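Putative regulator (Escherichia coli O6, PDB 3HFI) is of unknown function but, carrying a UTRA domain, is probably a DNA-binding transcription regulator whose activity responds to a small-molecule ligand. Local coordinates at residues T25-N37 / P48-S60. Residues are numbered along the deposited sequence; the frame is centred on the assembly and turned at random.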
loop_
_atom_site.group_PDB
_atom_site.type_symbol
_atom_site.label_atom_id
_atom_site.label_comp_id
_atom_site.label_asym_id
_atom_site.label_seq_id
_atom_site.Cartn_x
_atom_site.Cartn_y
_atom_site.Cartn_z
ATOM N N THR A 25 -12.446 10.236 7.291
ATOM C CA THR A 25 -11.898 11.597 7.627
ATOM C C THR A 25 -10.382 11.616 7.915
ATOM O O THR A 25 -9.869 10.855 8.742
ATOM C CB THR A 25 -12.571 12.205 8.901
ATOM O OG1 THR A 25 -13.996 12.208 8.748
ATOM C CG2 THR A 25 -12.077 13.651 9.193
ATOM N N THR A 26 -9.685 12.536 7.266
ATOM C CA THR A 26 -8.315 12.828 7.632
ATOM C C THR A 26 -8.231 14.318 7.983
ATOM O O THR A 26 -8.699 15.168 7.221
ATOM C CB THR A 26 -7.330 12.378 6.539
ATOM O OG1 THR A 26 -6.643 13.502 5.972
ATOM C CG2 THR A 26 -8.045 11.577 5.458
ATOM N N GLU A 27 -7.669 14.622 9.157
ATOM C CA GLU A 27 -7.448 16.020 9.609
ATOM C C GLU A 27 -5.956 16.340 9.809
ATOM O O GLU A 27 -5.232 15.534 10.384
ATOM C CB GLU A 27 -8.182 16.273 10.915
ATOM C CG GLU A 27 -7.755 15.320 12.025
ATOM C CD GLU A 27 -8.906 14.904 12.923
ATOM O OE1 GLU A 27 -9.418 15.797 13.642
ATOM O OE2 GLU A 27 -9.292 13.691 12.904
ATOM N N VAL A 28 -5.506 17.503 9.337
ATOM C CA VAL A 28 -4.124 17.925 9.533
ATOM C C VAL A 28 -3.979 18.385 10.961
ATOM O O VAL A 28 -4.752 19.191 11.414
ATOM C CB VAL A 28 -3.687 19.021 8.521
ATOM C CG1 VAL A 28 -2.302 19.547 8.856
ATOM C CG2 VAL A 28 -3.625 18.436 7.093
ATOM N N ILE A 29 -3.051 17.790 11.695
ATOM C CA ILE A 29 -2.766 18.178 13.083
ATOM C C ILE A 29 -1.740 19.306 13.039
ATOM O O ILE A 29 -1.865 20.328 13.702
ATOM C CB ILE A 29 -2.178 16.975 13.864
ATOM C CG1 ILE A 29 -3.278 15.918 14.091
ATOM C CG2 ILE A 29 -1.616 17.408 15.176
ATOM C CD1 ILE A 29 -2.762 14.509 14.477
ATOM N N THR A 30 -0.711 19.123 12.241
ATOM C CA THR A 30 0.362 20.081 12.204
ATOM C C THR A 30 1.149 19.961 10.936
ATOM O O THR A 30 1.137 18.917 10.257
ATOM C CB THR A 30 1.283 19.993 13.480
ATOM O OG1 THR A 30 1.929 21.245 13.651
ATOM C CG2 THR A 30 2.313 18.935 13.399
ATOM N N SER A 31 1.787 21.069 10.588
ATOM C CA SER A 31 2.789 21.053 9.544
ATOM C C SER A 31 3.996 21.932 9.803
ATOM O O SER A 31 3.942 22.823 10.584
ATOM C CB SER A 31 2.169 21.372 8.185
ATOM O OG SER A 31 1.777 22.687 8.062
ATOM N N ARG A 32 5.067 21.715 9.064
ATOM C CA ARG A 32 6.323 22.361 9.367
ATOM C C ARG A 32 7.231 22.225 8.174
ATOM O O ARG A 32 7.178 21.186 7.516
ATOM C CB ARG A 32 6.992 21.519 10.427
ATOM C CG ARG A 32 7.710 22.217 11.400
ATOM C CD ARG A 32 7.821 21.308 12.648
ATOM N NE ARG A 32 8.404 19.970 12.387
ATOM C CZ ARG A 32 8.012 18.857 13.028
ATOM N NH1 ARG A 32 7.001 18.919 13.915
ATOM N NH2 ARG A 32 8.580 17.665 12.745
ATOM N N ILE A 33 8.055 23.235 7.910
ATOM C CA ILE A 33 9.131 23.110 6.928
ATOM C C ILE A 33 10.344 22.762 7.796
ATOM O O ILE A 33 10.603 23.467 8.768
ATOM C CB ILE A 33 9.440 24.417 6.191
ATOM C CG1 ILE A 33 8.216 24.894 5.376
ATOM C CG2 ILE A 33 10.659 24.271 5.303
ATOM C CD1 ILE A 33 7.662 23.818 4.552
ATOM N N GLU A 34 11.045 21.681 7.503
ATOM C CA GLU A 34 12.193 21.385 8.334
ATOM C C GLU A 34 13.342 20.876 7.450
ATOM O O GLU A 34 13.081 20.350 6.384
ATOM C CB GLU A 34 11.811 20.302 9.367
ATOM C CG GLU A 34 11.387 18.998 8.694
ATOM C CD GLU A 34 11.062 17.800 9.696
ATOM O OE1 GLU A 34 10.680 18.053 10.860
ATOM O OE2 GLU A 34 11.194 16.614 9.264
ATOM N N PRO A 35 14.597 21.003 7.929
ATOM C CA PRO A 35 15.703 20.420 7.187
ATOM C C PRO A 35 15.592 18.902 7.192
ATOM O O PRO A 35 15.303 18.324 8.237
ATOM C CB PRO A 35 16.965 20.897 7.926
ATOM C CG PRO A 35 16.499 22.029 8.823
ATOM C CD PRO A 35 15.031 21.712 9.154
ATOM N N ALA A 36 15.744 18.260 6.032
ATOM C CA ALA A 36 15.780 16.787 5.956
ATOM C C ALA A 36 16.946 16.232 6.766
ATOM O O ALA A 36 18.103 16.672 6.600
ATOM C CB ALA A 36 15.878 16.342 4.564
ATOM N N ASN A 37 16.669 15.309 7.695
ATOM C CA ASN A 37 17.794 14.676 8.414
ATOM C C ASN A 37 18.437 13.656 7.507
ATOM O O ASN A 37 17.947 13.428 6.397
ATOM C CB ASN A 37 17.404 14.089 9.781
ATOM C CG ASN A 37 16.518 12.866 9.680
ATOM O OD1 ASN A 37 16.572 12.102 8.733
ATOM N ND2 ASN A 37 15.683 12.686 10.705
ATOM N N PRO A 48 21.195 16.113 2.545
ATOM C CA PRO A 48 20.909 16.353 3.939
ATOM C C PRO A 48 20.822 17.846 4.196
ATOM O O PRO A 48 21.673 18.650 3.729
ATOM C CB PRO A 48 22.147 15.810 4.650
ATOM C CG PRO A 48 22.628 14.604 3.678
ATOM C CD PRO A 48 22.264 15.103 2.305
ATOM N N GLY A 49 19.816 18.221 4.974
ATOM C CA GLY A 49 19.593 19.638 5.328
ATOM C C GLY A 49 18.629 20.412 4.413
ATOM O O GLY A 49 18.196 21.561 4.729
ATOM N N GLN A 50 18.305 19.828 3.274
ATOM C CA GLN A 50 17.404 20.477 2.364
ATOM C C GLN A 50 16.019 20.563 2.976
ATOM O O GLN A 50 15.558 19.597 3.514
ATOM C CB GLN A 50 17.290 19.665 1.103
ATOM C CG GLN A 50 16.528 20.391 0.064
ATOM C CD GLN A 50 16.702 19.781 -1.260
ATOM O OE1 GLN A 50 17.774 19.901 -1.836
ATOM N NE2 GLN A 50 15.660 19.137 -1.784
ATOM N N ASP A 51 15.366 21.717 2.883
ATOM C CA ASP A 51 14.045 21.880 3.474
ATOM C C ASP A 51 13.022 20.963 2.851
ATOM O O ASP A 51 13.004 20.727 1.642
ATOM C CB ASP A 51 13.601 23.343 3.384
ATOM C CG ASP A 51 14.194 24.210 4.457
ATOM O OD1 ASP A 51 14.748 23.702 5.458
ATOM O OD2 ASP A 51 14.036 25.435 4.359
ATOM N N ILE A 52 12.263 20.285 3.696
ATOM C CA ILE A 52 11.155 19.482 3.254
ATOM C C ILE A 52 9.947 19.917 4.027
ATOM O O ILE A 52 10.070 20.618 5.068
ATOM C CB ILE A 52 11.443 17.961 3.401
ATOM C CG1 ILE A 52 11.792 17.531 4.869
ATOM C CG2 ILE A 52 12.532 17.527 2.388
ATOM C CD1 ILE A 52 10.568 17.315 5.800
ATOM N N LEU A 53 8.769 19.551 3.529
ATOM C CA LEU A 53 7.500 19.784 4.245
ATOM C C LEU A 53 7.092 18.558 5.115
ATOM O O LEU A 53 7.019 17.432 4.617
ATOM C CB LEU A 53 6.371 20.099 3.238
ATOM C CG LEU A 53 4.942 20.326 3.776
ATOM C CD1 LEU A 53 4.973 21.526 4.704
ATOM C CD2 LEU A 53 3.959 20.513 2.599
ATOM N N TYR A 54 6.872 18.765 6.410
ATOM C CA TYR A 54 6.453 17.728 7.285
ATOM C C TYR A 54 4.952 17.959 7.517
ATOM O O TYR A 54 4.556 19.065 7.759
ATOM C CB TYR A 54 7.172 17.837 8.599
ATOM C CG TYR A 54 6.566 17.001 9.707
ATOM C CD1 TYR A 54 6.991 15.686 9.932
ATOM C CD2 TYR A 54 5.612 17.525 10.550
ATOM C CE1 TYR A 54 6.482 14.924 10.959
ATOM C CE2 TYR A 54 5.068 16.748 11.610
ATOM C CZ TYR A 54 5.523 15.450 11.796
ATOM O OH TYR A 54 4.972 14.640 12.785
ATOM N N LEU A 55 4.126 16.920 7.379
ATOM C CA LEU A 55 2.690 16.998 7.628
ATOM C C LEU A 55 2.327 15.886 8.568
ATOM O O LEU A 55 2.659 14.722 8.309
ATOM C CB LEU A 55 1.952 16.754 6.335
ATOM C CG LEU A 55 1.098 17.701 5.594
ATOM C CD1 LEU A 55 1.709 19.130 5.503
ATOM C CD2 LEU A 55 0.784 17.049 4.227
ATOM N N GLU A 56 1.612 16.209 9.632
ATOM C CA GLU A 56 1.064 15.183 10.503
ATOM C C GLU A 56 -0.453 15.177 10.365
ATOM O O GLU A 56 -1.109 16.226 10.553
ATOM C CB GLU A 56 1.459 15.486 11.953
ATOM C CG GLU A 56 1.236 14.380 12.953
ATOM C CD GLU A 56 1.775 14.782 14.369
ATOM O OE1 GLU A 56 1.685 15.968 14.779
ATOM O OE2 GLU A 56 2.307 13.893 15.071
ATOM N N ARG A 57 -0.993 14.001 10.061
ATOM C CA ARG A 57 -2.401 13.827 9.696
ATOM C C ARG A 57 -2.990 12.661 10.453
ATOM O O ARG A 57 -2.334 11.631 10.617
ATOM C CB ARG A 57 -2.506 13.585 8.198
ATOM C CG ARG A 57 -2.234 14.859 7.409
ATOM C CD ARG A 57 -1.629 14.554 6.092
ATOM N NE ARG A 57 -2.645 14.035 5.221
ATOM C CZ ARG A 57 -2.591 12.879 4.557
ATOM N NH1 ARG A 57 -1.556 12.036 4.600
ATOM N NH2 ARG A 57 -3.623 12.559 3.811
ATOM N N LEU A 58 -4.213 12.850 10.950
ATOM C CA LEU A 58 -4.867 11.838 11.753
ATOM C C LEU A 58 -6.046 11.378 10.934
ATOM O O LEU A 58 -6.888 12.178 10.532
ATOM C CB LEU A 58 -5.311 12.387 13.120
ATOM C CG LEU A 58 -5.931 11.382 14.103
ATOM C CD1 LEU A 58 -4.886 10.461 14.706
ATOM C CD2 LEU A 58 -6.674 12.107 15.204
ATOM N N ARG A 59 -6.063 10.097 10.626
ATOM C CA ARG A 59 -7.103 9.566 9.780
ATOM C C ARG A 59 -8.038 8.808 10.659
ATOM O O ARG A 59 -7.596 7.926 11.385
ATOM C CB ARG A 59 -6.550 8.622 8.762
ATOM C CG ARG A 59 -7.622 7.740 8.178
ATOM C CD ARG A 59 -7.197 7.285 6.808
ATOM N NE ARG A 59 -6.905 8.472 6.013
ATOM C CZ ARG A 59 -6.082 8.503 4.974
ATOM N NH1 ARG A 59 -5.442 7.404 4.571
ATOM N NH2 ARG A 59 -5.889 9.647 4.332
ATOM N N SER A 60 -9.321 9.160 10.604
ATOM C CA SER A 60 -10.347 8.413 11.323
ATOM C C SER A 60 -11.356 7.775 10.354
ATOM O O SER A 60 -11.737 8.337 9.310
ATOM C CB SER A 60 -11.014 9.271 12.408
ATOM O OG SER A 60 -11.340 10.557 11.934
#
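Arg32 lays its guanidinium flat over one face of the Tyr54 ring, the two planes 12° apart and Arg32 CZ 4.0 Å from the ring centroid, a cation-pi stack between hydrogen-bonded neighbours on antiparallel strands. Its chain bends at chi3 (55°), which folds the planar end back over the tyrosine. Arginine suits this place because its flat cation can cover a ring and still donate at its edge: Arg32 NH2 gives a hydrogen bond to the syn side of Glu34 OE1 (2.8 Å), which lies in the guanidinium plane, although the donor is tilted out of the carboxylate plane. This salt bridge should limit rotation of the stacked group. Glutamate has a second oxygen, OE2, for a salt bridge with Arg72 of strand 65-73, and tyrosine adds a hydroxyl that hydrogen-bonds Glu70.

Backbone hydrogen bonds join strands 26-35 and 51-60 from end to end. A classic beta bulge interrupts the ladder: Ile29 N reaches Glu56 O at 2.7 Å, while Thr30 N makes a weak bond to the same oxygen. Ile29, the extra residue, points its side chain toward the partner strand, where its CD1 packs 3.6 Å from Leu58 CB, beside Phe122 of helix 117-123.

The methylene Glu34 CG touches Ile52 CD1 at 3.4 Å; on the reverse face Ile33 CD1 meets Leu53 CD1 at 3.5 Å.

Set between Arg32 and Arg72, Glu34 would probably favour its ionised form, linking this chain's outermost strand to two others.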